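Local coordinates for hypothetical protein (Leishmania major, PDB 3LJN), which is of unknown function but belongs to the ankyrin repeat family, whose members commonly mediate protein-protein interactions, so it probably serves as a binding scaffold, at residues T140-C145 and K157-L162; S116-C121 and L162-T167. One frame throughout, in Å; residues are numbered along the deposited sequence.

Contact 2 closes a chain loop in which contact 1 is nested, and both lie in the ankyrin repeat array. Their centres are about 7 Å apart. They share Leu162, where the helix of contact 1 runs on into the loop of contact 2. Leu159 O and Ala164 N, 2.9 Å apart, form a probable hydrogen bond across this junction. Leu159 of contact 1 also packs against Leu118 and Ala164 of contact 2. The first segments meet as well: Thr140 CG2 lies 3.7 Å from Asn119 O. Leu142 CD2 packs at 3.4 Å from Ser165 O. The 157-162 helix and the loop after it thus join the two contacts.

Contact 1 (T140-C145 and K157-L162); sequences TALHWC and KILVQL
Ala141, Leu142 and Cys145 meet Leu159 and Val160 in the antiparallel helix pair characteristic of an ankyrin repeat. The sequence TALH is a variant of the family's TPLH motif. Thr140 starts it as the N-cap. Its OG1 takes a weak capping bond from His143 N, and Thr140 N bonds to His143 ND1 at 3.2 Å, tilted 20° from the ring plane. The two residues form a capping box. Ala141 contributes mainly its carbonyl: Ala141 O lies 4.4 Å from Leu159 CD1. Leu142 carries more of the contact. With CG anti to the backbone N (chi1 -160°), its end comes nearer the second helix than the direction of its CB suggests. Its CD1 branch reaches Leu159 CD1 at 3.8 Å and Val160 CG2 at 4.1 Å. The side chains of Leu142 and Leu159 slide past each other in opposite directions. His143 takes no part in the contact; its NE2 is hydrogen-bonded to Glu174 O. One turn after Ala141, Cys145 SG touches Leu159 CD1 at 4.0 Å. That methyl therefore meets both Leu142 and Cys145. The contact is apolar and buried. The short helix axes lie 10.9 Å apart at 153°. Helix 87-93 packs on Ala141 and Cys145 through Val92, and helix 97-110 reaches Leu159 through Val100. Leu142 also touches Pro176 of helix 176-182, so the pair sits between neighbouring helices of the array.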
loop_
_atom_site.group_PDB
_atom_site.type_symbol
_atom_site.label_atom_id
_atom_site.label_comp_id
_atom_site.label_asym_id
_atom_site.label_seq_id
_atom_site.Cartn_x
_atom_site.Cartn_y
_atom_site.Cartn_z
ATOM N N THR A 140 7.611 -1.129 1.712
ATOM C CA THR A 140 7.169 -1.420 3.058
ATOM C C THR A 140 6.833 -2.902 3.111
ATOM O O THR A 140 6.634 -3.528 2.074
ATOM C CB THR A 140 5.915 -0.632 3.435
ATOM O OG1 THR A 140 4.788 -1.169 2.739
ATOM C CG2 THR A 140 6.074 0.851 3.112
ATOM N N ALA A 141 6.763 -3.456 4.319
ATOM C CA ALA A 141 6.439 -4.877 4.514
ATOM C C ALA A 141 4.975 -5.202 4.209
ATOM O O ALA A 141 4.636 -6.345 3.961
ATOM C CB ALA A 141 6.770 -5.305 5.921
ATOM N N LEU A 142 4.102 -4.209 4.242
ATOM C CA LEU A 142 2.715 -4.439 3.877
ATOM C C LEU A 142 2.589 -4.706 2.369
ATOM O O LEU A 142 1.725 -5.478 1.973
ATOM C CB LEU A 142 1.841 -3.261 4.324
ATOM C CG LEU A 142 0.327 -3.486 4.456
ATOM C CD1 LEU A 142 -0.009 -4.689 5.312
ATOM C CD2 LEU A 142 -0.363 -2.233 5.013
ATOM N N HIS A 143 3.451 -4.082 1.551
ATOM C CA HIS A 143 3.554 -4.363 0.097
ATOM C C HIS A 143 3.966 -5.819 -0.196
ATOM O O HIS A 143 3.367 -6.496 -1.026
ATOM C CB HIS A 143 4.624 -3.489 -0.571
ATOM C CG HIS A 143 4.273 -2.038 -0.716
ATOM N ND1 HIS A 143 4.830 -1.058 0.076
ATOM C CD2 HIS A 143 3.491 -1.393 -1.611
ATOM C CE1 HIS A 143 4.374 0.123 -0.297
ATOM N NE2 HIS A 143 3.557 -0.053 -1.319
ATOM N N TRP A 144 5.036 -6.271 0.454
ATOM C CA TRP A 144 5.484 -7.661 0.355
ATOM C C TRP A 144 4.354 -8.632 0.625
ATOM O O TRP A 144 3.951 -9.361 -0.274
ATOM C CB TRP A 144 6.615 -7.930 1.333
ATOM C CG TRP A 144 7.905 -7.419 0.858
ATOM C CD1 TRP A 144 8.516 -6.248 1.214
ATOM C CD2 TRP A 144 8.761 -8.051 -0.089
ATOM N NE1 TRP A 144 9.715 -6.117 0.547
ATOM C CE2 TRP A 144 9.886 -7.211 -0.261
ATOM C CE3 TRP A 144 8.691 -9.251 -0.812
ATOM C CZ2 TRP A 144 10.932 -7.537 -1.124
ATOM C CZ3 TRP A 144 9.732 -9.574 -1.672
ATOM C CH2 TRP A 144 10.834 -8.718 -1.822
ATOM N N CYS A 145 3.833 -8.633 1.850
ATOM C CA CYS A 145 2.681 -9.474 2.212
ATOM C C CYS A 145 1.657 -9.587 1.097
ATOM O O CYS A 145 1.176 -10.676 0.771
ATOM C CB CYS A 145 1.987 -8.902 3.430
ATOM S SG CYS A 145 3.027 -8.990 4.881
ATOM N N LYS A 157 -3.772 -8.929 8.198
ATOM C CA LYS A 157 -4.771 -8.553 9.195
ATOM C C LYS A 157 -4.118 -7.892 10.402
ATOM O O LYS A 157 -4.468 -6.780 10.771
ATOM C CB LYS A 157 -5.596 -9.772 9.633
ATOM C CG LYS A 157 -6.717 -9.425 10.622
ATOM C CD LYS A 157 -7.947 -10.357 10.526
ATOM C CE LYS A 157 -7.684 -11.761 11.090
ATOM N NZ LYS A 157 -7.270 -11.742 12.523
ATOM N N ILE A 158 -3.156 -8.579 11.001
ATOM C CA ILE A 158 -2.463 -8.068 12.175
ATOM C C ILE A 158 -1.719 -6.758 11.892
ATOM O O ILE A 158 -1.753 -5.837 12.711
ATOM C CB ILE A 158 -1.478 -9.109 12.757
ATOM C CG1 ILE A 158 -2.190 -10.005 13.779
ATOM C CG2 ILE A 158 -0.314 -8.415 13.442
ATOM C CD1 ILE A 158 -3.349 -10.800 13.215
ATOM N N LEU A 159 -1.053 -6.657 10.746
ATOM C CA LEU A 159 -0.301 -5.442 10.460
ATOM C C LEU A 159 -1.245 -4.261 10.414
ATOM O O LEU A 159 -0.908 -3.196 10.910
ATOM C CB LEU A 159 0.481 -5.530 9.151
ATOM C CG LEU A 159 1.814 -6.274 9.163
ATOM C CD1 LEU A 159 2.384 -6.353 7.758
ATOM C CD2 LEU A 159 2.816 -5.627 10.089
ATOM N N VAL A 160 -2.431 -4.456 9.844
ATOM C CA VAL A 160 -3.351 -3.346 9.597
ATOM C C VAL A 160 -4.051 -2.905 10.887
ATOM O O VAL A 160 -4.297 -1.713 11.072
ATOM C CB VAL A 160 -4.362 -3.677 8.471
ATOM C CG1 VAL A 160 -5.305 -2.517 8.237
ATOM C CG2 VAL A 160 -3.634 -3.988 7.198
ATOM N N GLN A 161 -4.348 -3.860 11.773
ATOM C CA GLN A 161 -4.835 -3.564 13.144
ATOM C C GLN A 161 -3.816 -2.802 13.977
ATOM O O GLN A 161 -4.189 -1.956 14.785
ATOM C CB GLN A 161 -5.196 -4.846 13.899
ATOM C CG GLN A 161 -6.582 -5.381 13.565
ATOM C CD GLN A 161 -6.768 -6.852 13.910
ATOM O OE1 GLN A 161 -5.804 -7.599 14.049
ATOM N NE2 GLN A 161 -8.019 -7.275 14.031
ATOM N N LEU A 162 -2.536 -3.110 13.779
ATOM C CA LEU A 162 -1.455 -2.499 14.553
ATOM C C LEU A 162 -1.203 -1.039 14.179
ATOM O O LEU A 162 -0.668 -0.270 14.977
ATOM C CB LEU A 162 -0.160 -3.314 14.400
ATOM C CG LEU A 162 -0.096 -4.651 15.161
ATOM C CD1 LEU A 162 1.179 -5.422 14.838
ATOM C CD2 LEU A 162 -0.220 -4.445 16.665
#

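Contact 2 (S116-C121 and L162-T167); sequences SLLNEC and LGASPT
The flat carboxamide of Asn119 meets the backbone of Gly163, Ala164 and Ser165 in an ankyrin repeat loop. The sequence LGASP resembles the family's LGA-x-P pattern, which follows the second helix of a repeat. At the oxygen end of the amide, OD1 accepts a hydrogen bond from Ser165 N at 3.0 Å. The bond is nearly straight, with an N-H...O angle of 169°. The donor is tilted 21° from the carbonyl plane. OD1 also lies 3.5 Å from Ala164 CA. At the other end, ND2 lies 3.9 Å from Gly163 O and about as far from Ser165 CB. The CB of Asn119 does not aim at 162-167; CG, anti to the residue's own carbonyl carbon (chi1 -58°), carries an amide whose end comes nearer. Helix 114-118 ends beside the loop, and Asn119 is the first residue to leave helical angles. The apolar half rests on Leu118. Its CD1 approaches Leu162 CB at 3.5 Å, and the two side chains cross at about a right angle. The same CD1 lies 4.1 Å from Ala164 CB. Gly163 turns the chain between these two residues with a positive phi, a region that suits glycine. Helix 97-110 packs against Leu162 through Val100 and Val104. Further on, Pro166 packs on Val160 and Leu202. Ser165 to Thr167 form an ST turn. Ser165 OG accepts from Thr167 N at 3.2 Å and also from Thr167 OG1 at 3.1 Å.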
loop_
_atom_site.group_PDB
_atom_site.type_symbol
_atom_site.label_atom_id
_atom_site.label_comp_id
_atom_site.label_asym_id
_atom_site.label_seq_id
_atom_site.Cartn_x
_atom_site.Cartn_y
_atom_site.Cartn_z
ATOM N N SER A 116 4.819 5.131 12.585
ATOM C CA SER A 116 6.203 5.462 12.231
ATOM C C SER A 116 7.027 4.189 11.956
ATOM O O SER A 116 7.666 4.081 10.912
ATOM C CB SER A 116 6.851 6.322 13.329
ATOM O OG SER A 116 8.248 6.462 13.129
ATOM N N LEU A 117 6.968 3.225 12.873
ATOM C CA LEU A 117 7.739 1.987 12.757
ATOM C C LEU A 117 7.261 1.086 11.630
ATOM O O LEU A 117 8.058 0.683 10.778
ATOM C CB LEU A 117 7.679 1.190 14.064
ATOM C CG LEU A 117 8.591 -0.034 14.164
ATOM C CD1 LEU A 117 10.039 0.412 14.165
ATOM C CD2 LEU A 117 8.275 -0.838 15.416
ATOM N N LEU A 118 5.970 0.756 11.633
ATOM C CA LEU A 118 5.431 -0.224 10.687
ATOM C C LEU A 118 5.407 0.241 9.220
ATOM O O LEU A 118 5.265 -0.577 8.325
ATOM C CB LEU A 118 4.030 -0.685 11.109
ATOM C CG LEU A 118 3.905 -1.658 12.281
ATOM C CD1 LEU A 118 2.455 -2.015 12.493
ATOM C CD2 LEU A 118 4.691 -2.911 12.031
ATOM N N ASN A 119 5.551 1.532 8.962
ATOM C CA ASN A 119 5.490 2.032 7.588
ATOM C C ASN A 119 6.859 2.363 6.983
ATOM O O ASN A 119 6.929 3.014 5.943
ATOM C CB ASN A 119 4.559 3.247 7.516
ATOM C CG ASN A 119 3.146 2.928 7.991
ATOM O OD1 ASN A 119 2.628 1.847 7.721
ATOM N ND2 ASN A 119 2.522 3.869 8.697
ATOM N N GLU A 120 7.928 1.896 7.629
ATOM C CA GLU A 120 9.298 2.030 7.108
ATOM C C GLU A 120 9.451 1.348 5.757
ATOM O O GLU A 120 8.827 0.317 5.490
ATOM C CB GLU A 120 10.317 1.400 8.062
ATOM C CG GLU A 120 10.690 2.258 9.271
ATOM C CD GLU A 120 11.893 3.179 9.039
ATOM O OE1 GLU A 120 12.153 4.035 9.924
ATOM O OE2 GLU A 120 12.584 3.046 7.995
ATOM N N CYS A 121 10.320 1.909 4.925
ATOM C CA CYS A 121 10.587 1.355 3.609
ATOM C C CYS A 121 11.970 0.694 3.549
ATOM O O CYS A 121 12.952 1.243 4.047
ATOM C CB CYS A 121 10.483 2.465 2.572
ATOM S SG CYS A 121 9.685 1.932 1.086
ATOM N N LEU A 162 -2.536 -3.110 13.779
ATOM C CA LEU A 162 -1.455 -2.499 14.553
ATOM C C LEU A 162 -1.203 -1.039 14.179
ATOM O O LEU A 162 -0.668 -0.270 14.977
ATOM C CB LEU A 162 -0.160 -3.314 14.400
ATOM C CG LEU A 162 -0.096 -4.651 15.161
ATOM C CD1 LEU A 162 1.179 -5.422 14.838
ATOM C CD2 LEU A 162 -0.220 -4.445 16.665
ATOM N N GLY A 163 -1.591 -0.656 12.971
ATOM C CA GLY A 163 -1.333 0.696 12.482
ATOM C C GLY A 163 -0.549 0.796 11.181
ATOM O O GLY A 163 -0.176 1.900 10.787
ATOM N N ALA A 164 -0.293 -0.339 10.523
ATOM C CA ALA A 164 0.306 -0.356 9.183
ATOM C C ALA A 164 -0.693 0.186 8.183
ATOM O O ALA A 164 -1.819 -0.289 8.131
ATOM C CB ALA A 164 0.710 -1.767 8.799
ATOM N N SER A 165 -0.286 1.173 7.397
ATOM C CA SER A 165 -1.222 1.931 6.560
ATOM C C SER A 165 -1.440 1.310 5.173
ATOM O O SER A 165 -0.488 1.103 4.427
ATOM C CB SER A 165 -0.727 3.367 6.393
ATOM O OG SER A 165 -1.588 4.092 5.527
ATOM N N PRO A 166 -2.695 1.022 4.812
ATOM C CA PRO A 166 -2.907 0.486 3.468
ATOM C C PRO A 166 -2.597 1.461 2.340
ATOM O O PRO A 166 -2.735 1.095 1.176
ATOM C CB PRO A 166 -4.398 0.129 3.465
ATOM C CG PRO A 166 -4.693 -0.179 4.869
ATOM C CD PRO A 166 -3.867 0.804 5.674
ATOM N N THR A 167 -2.198 2.687 2.682
ATOM C CA THR A 167 -1.789 3.675 1.691
ATOM C C THR A 167 -0.351 4.134 1.906
ATOM O O THR A 167 0.010 5.237 1.509
ATOM C CB THR A 167 -2.688 4.909 1.736
ATOM O OG1 THR A 167 -2.524 5.568 2.997
ATOM C CG2 THR A 167 -4.139 4.531 1.547
#